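PDB 5VHU: isomerase from Escherichia coli, which probably interconverts D-arabinose 5-phosphate and D-ribulose 5-phosphate, as a homotetrameric member of the SIS family of sugar phosphate isomerases. Local coordinates for the interface of chains A and B. Numbering follows the deposited sequence. Chains: chain A/B, Isomerase.

Contact 1: the interface of chains A and B. Residues chain A 14, 17, 155, 159; chain B 159, 162-163, 166.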
loop_
_atom_site.group_PDB
_atom_site.type_symbol
_atom_site.label_atom_id
_atom_site.label_comp_id
_atom_site.label_asym_id
_atom_site.label_seq_id
_atom_site.Cartn_x
_atom_site.Cartn_y
_atom_site.Cartn_z
ATOM N N MET A 14 -11.004 -21.067 14.170
ATOM C CA MET A 14 -12.117 -20.547 13.348
ATOM C C MET A 14 -13.338 -20.332 14.208
ATOM O O MET A 14 -14.049 -19.345 14.081
ATOM C CB MET A 14 -12.477 -21.486 12.202
ATOM C CG MET A 14 -11.365 -21.638 11.160
ATOM S SD MET A 14 -11.919 -22.585 9.722
ATOM C CE MET A 14 -13.115 -21.536 8.947
ATOM N N GLU A 17 -13.217 -17.205 16.328
ATOM C CA GLU A 17 -13.653 -16.017 15.499
ATOM C C GLU A 17 -15.172 -15.960 15.279
ATOM O O GLU A 17 -15.801 -14.919 15.476
ATOM C CB GLU A 17 -12.900 -15.941 14.161
ATOM C CG GLU A 17 -11.419 -15.719 14.434
ATOM C CD GLU A 17 -10.674 -15.120 13.254
ATOM O OE1 GLU A 17 -11.305 -14.656 12.274
ATOM O OE2 GLU A 17 -9.446 -15.109 13.327
ATOM N N SER A 155 -7.409 -11.103 15.513
ATOM C CA SER A 155 -7.961 -12.260 14.792
ATOM C C SER A 155 -9.477 -12.137 15.022
ATOM O O SER A 155 -10.202 -11.683 14.119
ATOM C CB SER A 155 -7.368 -13.593 15.351
ATOM O OG SER A 155 -7.311 -13.480 16.784
ATOM N N THR A 159 -11.570 -9.545 12.497
ATOM C CA THR A 159 -12.693 -10.152 11.786
ATOM C C THR A 159 -14.029 -9.506 12.160
ATOM O O THR A 159 -14.847 -9.279 11.300
ATOM C CB THR A 159 -12.718 -11.672 12.018
ATOM O OG1 THR A 159 -11.555 -12.204 11.369
ATOM C CG2 THR A 159 -13.976 -12.358 11.416
ATOM N N THR B 159 -14.456 -12.507 3.968
ATOM C CA THR B 159 -14.454 -12.850 5.389
ATOM C C THR B 159 -14.087 -14.315 5.627
ATOM O O THR B 159 -13.346 -14.608 6.535
ATOM C CB THR B 159 -15.808 -12.498 6.029
ATOM O OG1 THR B 159 -15.911 -11.067 6.007
ATOM C CG2 THR B 159 -15.927 -12.978 7.502
ATOM N N LEU B 162 -10.390 -14.738 5.242
ATOM C CA LEU B 162 -9.687 -14.163 6.395
ATOM C C LEU B 162 -9.709 -15.115 7.604
ATOM O O LEU B 162 -8.689 -15.310 8.269
ATOM C CB LEU B 162 -10.311 -12.820 6.799
ATOM C CG LEU B 162 -9.692 -12.148 8.052
ATOM C CD1 LEU B 162 -8.201 -11.832 7.809
ATOM C CD2 LEU B 162 -10.491 -10.879 8.367
ATOM N N VAL B 163 -10.866 -15.673 7.877
ATOM C CA VAL B 163 -11.008 -16.560 9.055
ATOM C C VAL B 163 -10.159 -17.809 8.849
ATOM O O VAL B 163 -9.431 -18.219 9.777
ATOM C CB VAL B 163 -12.484 -16.920 9.321
ATOM C CG1 VAL B 163 -12.617 -17.975 10.461
ATOM C CG2 VAL B 163 -13.238 -15.651 9.725
ATOM N N ASP B 166 -6.376 -16.826 9.095
ATOM C CA ASP B 166 -5.996 -16.537 10.492
ATOM C C ASP B 166 -5.775 -17.882 11.255
ATOM O O ASP B 166 -4.802 -18.047 12.008
ATOM C CB ASP B 166 -7.074 -15.799 11.236
ATOM C CG ASP B 166 -7.063 -14.328 11.034
ATOM O OD1 ASP B 166 -6.129 -13.754 10.349
ATOM O OD2 ASP B 166 -8.031 -13.683 11.618
HETATM O O HOH W 1 -8.864 -11.232 11.306
#
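Helix packing around a two-fold axis, with a polar cluster set beside an apolar one, joins A:Glu17, A:Thr159 and A:Met14 to B:Asp166 and B:Val163, and so helps hold two subunits of the homotetramer together. Helices 3-25 and 156-175 of chain A receive helix 156-175 of chain B. The polar half illustrates how like groups can meet at an interface: OE2 of A:Glu17 lies 2.6 Å from OD2 of B:Asp166, carboxylate against carboxylate. Such closeness suggests that the two acids share a proton, which would raise the apparent pKa of one of them, although hydrogens are not seen. The two side chains run roughly perpendicular, and their carboxylate planes are turned 64° apart; the short approach is between OE2 and OD2. The other oxygen of the glutamate, OE1, is held within its own chain by the hydroxyl OG1 of A:Thr159 at 2.6 Å, which approaches from above the carboxylate plane. That hydroxyl is also bonded to the carbonyl O of A:Ser155 at 3.1 Å. A water extends the cluster across the interface, 2.6 Å from OD2 of B:Asp166 and 2.9 Å from OG1 of A:Thr159, while also bonding to the carbonyl O of A:Ser155. B:Asp166 OD2 thus meets both the glutamate and the water.

The apolar half is built round B:Val163, whose two methyls divide the work. CG1, anti to the backbone N (chi1 174°), rests against A:Met14, 3.9 Å from its CA. The methionine curls about this methyl: its end is bent at chi3 (68°), bringing CE back to CG1. The other methyl, CG2, turns to A:Thr159 and touches its CG2 at 3.8 Å, while also brushing OE1 of A:Glu17. Close to the two-fold axis, the CG2 methyls of A:Thr159 and B:Thr159 face each other at 4.4 Å.

Contact 2: the interface of chains A and B. Residues chain A 32-33, 36, 171, 175; chain B 6, 9-10.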
loop_
_atom_site.group_PDB
_atom_site.type_symbol
_atom_site.label_atom_id
_atom_site.label_comp_id
_atom_site.label_asym_id
_atom_site.label_seq_id
_atom_site.Cartn_x
_atom_site.Cartn_y
_atom_site.Cartn_z
ATOM N N PHE A 32 -25.881 2.243 15.941
ATOM C CA PHE A 32 -25.800 2.011 14.489
ATOM C C PHE A 32 -26.750 2.766 13.613
ATOM O O PHE A 32 -26.462 3.008 12.427
ATOM C CB PHE A 32 -25.817 0.534 14.177
ATOM C CG PHE A 32 -24.489 -0.103 14.394
ATOM C CD1 PHE A 32 -23.972 -0.267 15.669
ATOM C CD2 PHE A 32 -23.744 -0.535 13.313
ATOM C CE1 PHE A 32 -22.767 -0.910 15.892
ATOM C CE2 PHE A 32 -22.489 -1.110 13.518
ATOM C CZ PHE A 32 -22.012 -1.322 14.806
ATOM N N ALA A 33 -27.925 3.079 14.169
ATOM C CA ALA A 33 -28.894 3.834 13.428
ATOM C C ALA A 33 -28.334 5.245 13.207
ATOM O O ALA A 33 -28.424 5.802 12.088
ATOM C CB ALA A 33 -30.223 3.859 14.190
ATOM N N ILE A 36 -25.552 5.197 10.571
ATOM C CA ILE A 36 -26.073 5.192 9.184
ATOM C C ILE A 36 -26.461 6.614 8.779
ATOM O O ILE A 36 -26.136 7.080 7.691
ATOM C CB ILE A 36 -27.245 4.185 9.007
ATOM C CG1 ILE A 36 -26.728 2.724 9.096
ATOM C CG2 ILE A 36 -28.021 4.435 7.690
ATOM C CD1 ILE A 36 -25.910 2.264 7.878
ATOM N N ALA A 171 -25.712 -2.014 3.884
ATOM C CA ALA A 171 -26.946 -1.284 4.248
ATOM C C ALA A 171 -27.009 0.098 3.557
ATOM O O ALA A 171 -28.073 0.446 3.029
ATOM C CB ALA A 171 -27.077 -1.125 5.763
ATOM N N LEU A 175 -29.892 1.124 0.922
ATOM C CA LEU A 175 -30.708 2.316 1.208
ATOM C C LEU A 175 -30.642 3.364 0.103
ATOM O O LEU A 175 -31.643 4.007 -0.163
ATOM C CB LEU A 175 -30.377 2.908 2.578
ATOM C CG LEU A 175 -30.762 1.941 3.740
ATOM C CD1 LEU A 175 -30.008 2.315 5.016
ATOM C CD2 LEU A 175 -32.269 1.880 4.033
ATOM N N LEU B 6 -33.469 -0.506 10.504
ATOM C CA LEU B 6 -32.045 -0.277 10.098
ATOM C C LEU B 6 -31.155 -1.285 10.806
ATOM O O LEU B 6 -30.279 -1.913 10.159
ATOM C CB LEU B 6 -31.487 1.122 10.438
ATOM C CG LEU B 6 -31.790 2.443 9.694
ATOM C CD1 LEU B 6 -31.145 3.639 10.420
ATOM C CD2 LEU B 6 -31.369 2.430 8.216
ATOM N N LEU B 9 -31.524 -4.654 9.405
ATOM C CA LEU B 9 -30.935 -4.748 8.061
ATOM C C LEU B 9 -29.418 -5.016 8.202
ATOM O O LEU B 9 -28.858 -5.933 7.582
ATOM C CB LEU B 9 -31.229 -3.469 7.272
ATOM C CG LEU B 9 -30.602 -3.307 5.893
ATOM C CD1 LEU B 9 -31.074 -4.369 4.916
ATOM C CD2 LEU B 9 -30.860 -1.913 5.362
ATOM N N ILE B 10 -28.766 -4.245 9.075
ATOM C CA ILE B 10 -27.341 -4.485 9.384
ATOM C C ILE B 10 -27.096 -5.923 9.880
ATOM O O ILE B 10 -26.220 -6.601 9.384
ATOM C CB ILE B 10 -26.821 -3.406 10.370
ATOM C CG1 ILE B 10 -26.831 -2.037 9.667
ATOM C CG2 ILE B 10 -25.472 -3.787 10.971
ATOM C CD1 ILE B 10 -26.810 -0.842 10.633
#
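The phenyl ring of A:Phe32 meets B:Ile10 at its edge, with the CD1 methyl of the isoleucine beside CD2 near the root of the ring; neither face of the ring is covered by B:Leu6, B:Leu9 or B:Ile10. This is an apolar helix-on-helix seam between SIS-family subunits, in which the N-terminal helix 3-25 of chain B lies against helices 32-41 and 156-175 of chain A. It shows how one helix can fasten itself to a partner with a few aliphatic branches.

B:Ile10 reaches inward: an extended side chain (chi2 160°) carries CD1 to 3.9 Å from CG1 of A:Ile36, the two isoleucines meeting tip to tip. The same methyl lies 3.9 Å from CB of A:Phe32, and further back CG1 leans on CB of A:Ala171 at 4.0 Å.

The two methyls of B:Leu6 are placed differently: CD1 lies on helix 32-41, while CD2 sits where helices 32-41 and 156-175 meet. CD1 settles over the backbone of A:Ala33, 3.8 Å from its CA. CD2 fits between CG2 of A:Ile36 and CD1 of A:Leu175, pressing tightly on the latter at 3.5 Å as the two leucines cross at about a right angle.

B:Leu9 slides past A:Leu175 in the opposite direction, and its CD2 caps CB of A:Ala171 at 3.9 Å.

The centres of the C-alpha atoms of contact 1 and contact 2 lie about 23 Å apart, yet both use helices 3-25 and 156-175; contact 2 also draws on helix 32-41. By the two-fold symmetry, each N-terminal helix supplies residues 6 to 10 to contact 2 and residues 14 to 17 to contact 1. The partner's helix 156-175 answers in reverse order, with residues 171 and 175 in contact 2 and 163 and 166 in contact 1, so the two run antiparallel; residue 159 instead meets the twin helix 156-175. Contact 1 lies towards the axis, contact 2 towards the periphery, and together they probably fix the angle between subunits.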